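Sulfide-quinone reductase (Aquifex aeolicus, PDB 3HYW) oxidises hydrogen sulfide with a quinone as electron acceptor, using FAD and building polysulfur chains that are probably released, typically as cyclooctasulfur. Local coordinates at residues M320-A325 and V413-L418; I328-R333 and D337-R342. All coordinates share one frame; numbering follows the deposited sequence.

Contact 1 (M320-A325 and V413-L418)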
loop_
_atom_site.group_PDB
_atom_site.type_symbol
_atom_site.label_atom_id
_atom_site.label_comp_id
_atom_site.label_asym_id
_atom_site.label_seq_id
_atom_site.Cartn_x
_atom_site.Cartn_y
_atom_site.Cartn_z
ATOM N N MET A 320 -2.219 29.307 19.401
ATOM C CA MET A 320 -2.131 29.409 20.871
ATOM C C MET A 320 -1.838 30.838 21.277
ATOM O O MET A 320 -2.473 31.369 22.175
ATOM C CB MET A 320 -1.001 28.547 21.428
ATOM C CG MET A 320 -1.225 27.057 21.366
ATOM S SD MET A 320 0.310 26.225 21.771
ATOM C CE MET A 320 -0.071 24.543 21.297
ATOM N N ALA A 321 -0.850 31.434 20.618
ATOM C CA ALA A 321 -0.433 32.811 20.883
ATOM C C ALA A 321 -1.545 33.830 20.663
ATOM O O ALA A 321 -1.715 34.733 21.488
ATOM C CB ALA A 321 0.789 33.168 20.039
ATOM N N MET A 322 -2.292 33.694 19.564
ATOM C CA MET A 322 -3.432 34.585 19.282
ATOM C C MET A 322 -4.504 34.458 20.357
ATOM O O MET A 322 -5.019 35.463 20.857
ATOM C CB MET A 322 -4.083 34.279 17.928
ATOM C CG MET A 322 -3.239 34.525 16.706
ATOM S SD MET A 322 -4.159 34.017 15.231
ATOM C CE MET A 322 -2.816 33.370 14.225
ATOM N N ALA A 323 -4.848 33.215 20.693
ATOM C CA ALA A 323 -5.854 32.936 21.720
ATOM C C ALA A 323 -5.442 33.494 23.081
ATOM O O ALA A 323 -6.245 34.141 23.755
ATOM C CB ALA A 323 -6.128 31.439 21.811
ATOM N N VAL A 324 -4.188 33.263 23.470
ATOM C CA VAL A 324 -3.691 33.706 24.778
ATOM C C VAL A 324 -3.669 35.233 24.894
ATOM O O VAL A 324 -4.067 35.789 25.923
ATOM C CB VAL A 324 -2.303 33.104 25.091
ATOM C CG1 VAL A 324 -1.593 33.887 26.209
ATOM C CG2 VAL A 324 -2.447 31.627 25.463
ATOM N N ALA A 325 -3.198 35.899 23.841
ATOM C CA ALA A 325 -3.202 37.360 23.777
ATOM C C ALA A 325 -4.609 37.952 23.906
ATOM O O ALA A 325 -4.808 38.898 24.664
ATOM C CB ALA A 325 -2.514 37.847 22.507
ATOM N N VAL A 413 -9.230 27.889 7.027
ATOM C CA VAL A 413 -8.821 27.906 8.435
ATOM C C VAL A 413 -9.212 29.206 9.151
ATOM O O VAL A 413 -9.061 30.308 8.611
ATOM C CB VAL A 413 -7.303 27.544 8.628
ATOM C CG1 VAL A 413 -6.477 27.970 7.448
ATOM C CG2 VAL A 413 -6.721 28.122 9.936
ATOM N N HIS A 414 -9.768 29.042 10.351
ATOM C CA HIS A 414 -9.978 30.128 11.290
ATOM C C HIS A 414 -9.105 29.767 12.484
ATOM O O HIS A 414 -9.243 28.673 13.034
ATOM C CB HIS A 414 -11.452 30.227 11.703
ATOM C CG HIS A 414 -12.384 30.545 10.572
ATOM N ND1 HIS A 414 -12.836 29.589 9.687
ATOM C CD2 HIS A 414 -12.957 31.712 10.189
ATOM C CE1 HIS A 414 -13.646 30.152 8.806
ATOM N NE2 HIS A 414 -13.736 31.440 9.089
ATOM N N PRO A 415 -8.183 30.665 12.871
ATOM C CA PRO A 415 -7.152 30.303 13.856
ATOM C C PRO A 415 -7.638 30.113 15.300
ATOM O O PRO A 415 -7.071 29.299 16.033
ATOM C CB PRO A 415 -6.157 31.462 13.767
ATOM C CG PRO A 415 -6.953 32.628 13.261
ATOM C CD PRO A 415 -8.032 32.052 12.379
ATOM N N ILE A 416 -8.660 30.867 15.701
ATOM C CA ILE A 416 -9.178 30.801 17.068
ATOM C C ILE A 416 -10.698 30.782 17.053
ATOM O O ILE A 416 -11.324 31.239 16.096
ATOM C CB ILE A 416 -8.643 31.962 17.971
ATOM C CG1 ILE A 416 -9.114 33.339 17.467
ATOM C CG2 ILE A 416 -7.116 31.916 18.070
ATOM C CD1 ILE A 416 -8.657 34.510 18.342
ATOM N N GLU A 417 -11.290 30.245 18.112
ATOM C CA GLU A 417 -12.742 30.185 18.225
ATOM C C GLU A 417 -13.191 30.553 19.628
ATOM O O GLU A 417 -12.501 30.261 20.598
ATOM C CB GLU A 417 -13.267 28.796 17.832
ATOM C CG GLU A 417 -12.724 27.646 18.681
ATOM C CD GLU A 417 -12.722 26.304 17.953
ATOM O OE1 GLU A 417 -13.613 26.073 17.103
ATOM O OE2 GLU A 417 -11.822 25.480 18.235
ATOM N N LEU A 418 -14.349 31.203 19.726
ATOM C CA LEU A 418 -14.965 31.461 21.022
ATOM C C LEU A 418 -15.164 30.143 21.758
ATOM O O LEU A 418 -15.633 29.161 21.184
ATOM C CB LEU A 418 -16.299 32.195 20.864
ATOM C CG LEU A 418 -16.231 33.720 20.771
ATOM C CD1 LEU A 418 -17.601 34.286 20.408
ATOM C CD2 LEU A 418 -15.736 34.318 22.080
#
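The pyrrolidine ring of Pro415 meets the thioether of Met322 at an edge: Met322 SD lies close to the mean plane of the ring, 3.6 Å from Pro415 CB, and nearly the same distance, 3.7 Å, separates it from Pro415 CG. The sulfur therefore faces the CB-CG bond, and neither ring face takes part in this touch. Met322 CE follows at 3.9 Å from Pro415 CB, and the two side chains cross at about a right angle. Gln319 and Glu404 also touch the proline, placing it between the helices 314-332 and 401-411. The conformation of Met322 explains its approach: the chain is extended as far as the sulfur (chi2 177°) and then bends at the last torsion (chi3 -144°), which sets the methyl beside the ring.

The next residue, Ile416, opens strand 416-418 and uses its CG2 methyl. This group lies 3.8 Å from Met322 CB and 3.7 Å from the backbone atom Ala323 N, with the Ala323 CB methyl at 3.9 Å. One branch thus packs against two consecutive helical residues, and chi1 (64°) turns it to the helix by setting CG2 anti to the carbonyl carbon and beside the backbone N. Ala323 CA and Ile416 CA, the closest CA pair, are 6.1 Å apart, consistent with the small side chain of Ala323. All side-chain to side-chain contacts are apolar, and 183 Å² is buried.

The same helix packs through Ala321 on Ala16, Thr17 and Asn20 of helix 12-24, and the Met322 side chain is about 7 Å from the bound decylubiquinone. Helix 314-332, starting at the FAD-binding Gly314, is thus sandwiched between the helix following the glycine-rich turn of the Rossmann-type FAD-binding fold and a two-stranded antiparallel sheet, strands 339-341 and 416-418.

Contact 2 (I328-R333 and D337-R342)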
loop_
_atom_site.group_PDB
_atom_site.type_symbol
_atom_site.label_atom_id
_atom_site.label_comp_id
_atom_site.label_asym_id
_atom_site.label_seq_id
_atom_site.Cartn_x
_atom_site.Cartn_y
_atom_site.Cartn_z
ATOM N N ILE A 328 -5.887 37.356 27.576
ATOM C CA ILE A 328 -5.269 38.312 28.506
ATOM C C ILE A 328 -5.883 39.708 28.387
ATOM O O ILE A 328 -6.244 40.339 29.393
ATOM C CB ILE A 328 -3.726 38.379 28.304
ATOM C CG1 ILE A 328 -3.071 37.096 28.826
ATOM C CG2 ILE A 328 -3.130 39.599 29.024
ATOM C CD1 ILE A 328 -1.597 36.933 28.449
ATOM N N VAL A 329 -5.994 40.180 27.150
ATOM C CA VAL A 329 -6.562 41.484 26.845
ATOM C C VAL A 329 -8.019 41.577 27.327
ATOM O O VAL A 329 -8.405 42.562 27.961
ATOM C CB VAL A 329 -6.411 41.791 25.325
ATOM C CG1 VAL A 329 -7.364 42.875 24.869
ATOM C CG2 VAL A 329 -4.968 42.169 25.018
ATOM N N ASN A 330 -8.804 40.535 27.055
ATOM C CA ASN A 330 -10.199 40.484 27.480
ATOM C C ASN A 330 -10.378 40.417 28.995
ATOM O O ASN A 330 -11.361 40.937 29.527
ATOM C CB ASN A 330 -10.934 39.328 26.808
ATOM C CG ASN A 330 -11.272 39.622 25.368
ATOM O OD1 ASN A 330 -10.954 40.695 24.849
ATOM N ND2 ASN A 330 -11.921 38.669 24.706
ATOM N N ASP A 331 -9.435 39.782 29.687
ATOM C CA ASP A 331 -9.467 39.792 31.147
ATOM C C ASP A 331 -9.250 41.210 31.673
ATOM O O ASP A 331 -10.013 41.681 32.525
ATOM C CB ASP A 331 -8.443 38.833 31.751
ATOM C CG ASP A 331 -8.619 38.682 33.248
ATOM O OD1 ASP A 331 -9.578 37.997 33.667
ATOM O OD2 ASP A 331 -7.816 39.265 34.006
ATOM N N ILE A 332 -8.226 41.888 31.144
ATOM C CA ILE A 332 -7.917 43.280 31.499
ATOM C C ILE A 332 -9.127 44.199 31.293
ATOM O O ILE A 332 -9.424 45.054 32.135
ATOM C CB ILE A 332 -6.704 43.824 30.682
ATOM C CG1 ILE A 332 -5.421 43.085 31.068
ATOM C CG2 ILE A 332 -6.543 45.362 30.864
ATOM C CD1 ILE A 332 -4.220 43.392 30.187
ATOM N N ARG A 333 -9.823 44.006 30.175
ATOM C CA ARG A 333 -10.928 44.876 29.779
ATOM C C ARG A 333 -12.293 44.436 30.321
ATOM O O ARG A 333 -13.314 45.016 29.959
ATOM C CB ARG A 333 -10.972 44.996 28.251
ATOM C CG ARG A 333 -9.823 45.807 27.666
ATOM C CD ARG A 333 -9.820 45.759 26.159
ATOM N NE ARG A 333 -8.768 46.605 25.599
ATOM C CZ ARG A 333 -8.291 46.497 24.362
ATOM N NH1 ARG A 333 -8.764 45.572 23.532
ATOM N NH2 ARG A 333 -7.330 47.315 23.956
ATOM N N ASP A 337 -15.557 37.095 27.011
ATOM C CA ASP A 337 -15.240 36.249 25.857
ATOM C C ASP A 337 -13.869 35.602 26.035
ATOM O O ASP A 337 -12.893 36.282 26.360
ATOM C CB ASP A 337 -15.251 37.056 24.553
ATOM C CG ASP A 337 -16.640 37.209 23.960
ATOM O OD1 ASP A 337 -17.600 36.614 24.494
ATOM O OD2 ASP A 337 -16.770 37.921 22.939
ATOM N N LYS A 338 -13.809 34.290 25.833
ATOM C CA LYS A 338 -12.551 33.551 25.898
ATOM C C LYS A 338 -12.382 32.672 24.667
ATOM O O LYS A 338 -13.355 32.129 24.146
ATOM C CB LYS A 338 -12.468 32.711 27.180
ATOM C CG LYS A 338 -12.435 33.532 28.488
ATOM C CD LYS A 338 -11.088 34.242 28.684
ATOM C CE LYS A 338 -11.189 35.383 29.692
ATOM N NZ LYS A 338 -12.043 36.510 29.201
ATOM N N TYR A 339 -11.137 32.527 24.218
ATOM C CA TYR A 339 -10.831 31.840 22.969
ATOM C C TYR A 339 -9.966 30.607 23.154
ATOM O O TYR A 339 -9.053 30.579 23.984
ATOM C CB TYR A 339 -10.138 32.787 21.981
ATOM C CG TYR A 339 -10.972 33.986 21.616
ATOM C CD1 TYR A 339 -11.827 33.951 20.516
ATOM C CD2 TYR A 339 -10.914 35.155 22.377
ATOM C CE1 TYR A 339 -12.603 35.052 20.180
ATOM C CE2 TYR A 339 -11.685 36.257 22.054
ATOM C CZ TYR A 339 -12.524 36.201 20.952
ATOM O OH TYR A 339 -13.287 37.295 20.622
ATOM N N ALA A 340 -10.278 29.593 22.355
ATOM C CA ALA A 340 -9.447 28.415 22.202
ATOM C C ALA A 340 -8.826 28.448 20.798
ATOM O O ALA A 340 -9.491 28.861 19.837
ATOM C CB ALA A 340 -10.282 27.175 22.370
ATOM N N PRO A 341 -7.553 28.026 20.674
ATOM C CA PRO A 341 -6.946 27.902 19.351
ATOM C C PRO A 341 -7.544 26.728 18.587
ATOM O O PRO A 341 -7.892 25.707 19.187
ATOM C CB PRO A 341 -5.474 27.619 19.657
ATOM C CG PRO A 341 -5.481 26.993 21.015
ATOM C CD PRO A 341 -6.621 27.642 21.755
ATOM N N ARG A 342 -7.663 26.881 17.274
ATOM C CA ARG A 342 -8.105 25.796 16.415
ATOM C C ARG A 342 -7.160 24.598 16.534
ATOM O O ARG A 342 -7.603 23.450 16.536
ATOM C CB ARG A 342 -8.162 26.274 14.956
ATOM C CG ARG A 342 -8.607 25.220 13.949
ATOM C CD ARG A 342 -10.059 24.807 14.145
ATOM N NE ARG A 342 -10.464 23.836 13.130
ATOM C CZ ARG A 342 -11.690 23.337 12.989
ATOM N NH1 ARG A 342 -12.670 23.704 13.801
ATOM N NH2 ARG A 342 -11.933 22.465 12.022
HETATM O O HOH W 1 -12.815 39.402 21.966
#
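Asn330 reaches from the last turn of its helix to the backbone of Asp337, its ND2 giving a hydrogen bond of 3.1 Å to Asp337 O. Its CG, like that of Tyr339, lies anti to the carbonyl carbon and beside the backbone N. The bond is nearly straight (168° at the hydrogen), and the acceptor lies in the amide plane of Asn330, but the nitrogen stands above the carbonyl plane. From the opposite face of that plane Lys338 NZ also donates to Asp337 O, at 3.0 Å, so two side chains grip one backbone acceptor.

Lys338 achieves this by folding back: bends at chi2 (-72°) and chi4 curl the chain toward the preceding residue and leave NZ 3.9 Å from Asn330 CB. The contact closes a helix-turn-strand reversal, the chain leaving helix 314-332 after Ile332 and running back beside it as strand 339-341 of the small antiparallel sheet.

The amide nitrogen of Asn330 also approaches the Tyr339 ring at its edge, near the plane, ND2 3.6 Å from CE2; the side chains cross at about a right angle, amide and ring planes 48° apart. Water 1 accepts from Asn330 ND2; its oxygen lies at the edge of the Tyr339 ring, in its plane, and is hydrogen-bonded to Tyr339 OH. Asp331 OD2 bonds Tyr100 OH, while its OD1, 5.3 Å from Lys338 NZ and not in contact, may attract it weakly.

How the contacts relate
Helix 314-332 serves both contacts, whose centres lie about 9 Å apart, and contact 2 is nested within the chain loop closed by contact 1. Their other segments are neighbouring strands, joined by the probable backbone bonds from Arg342 N to Pro415 O (2.8 Å) and from Glu417 N to Ala340 O (2.9 Å). Contact 1, partly buried and about 18 Å from the chain centre, relies on methyl, thioether and proline surfaces. Contact 2, at the surface and about 24 Å from that centre, instead relies on an amide-to-carbonyl bond and a bridging water, with the lysine ammonium bonding the same carbonyl from within its own segment. Side-chain packing, as of Leu418 on Asp337, further ties the two contacts together.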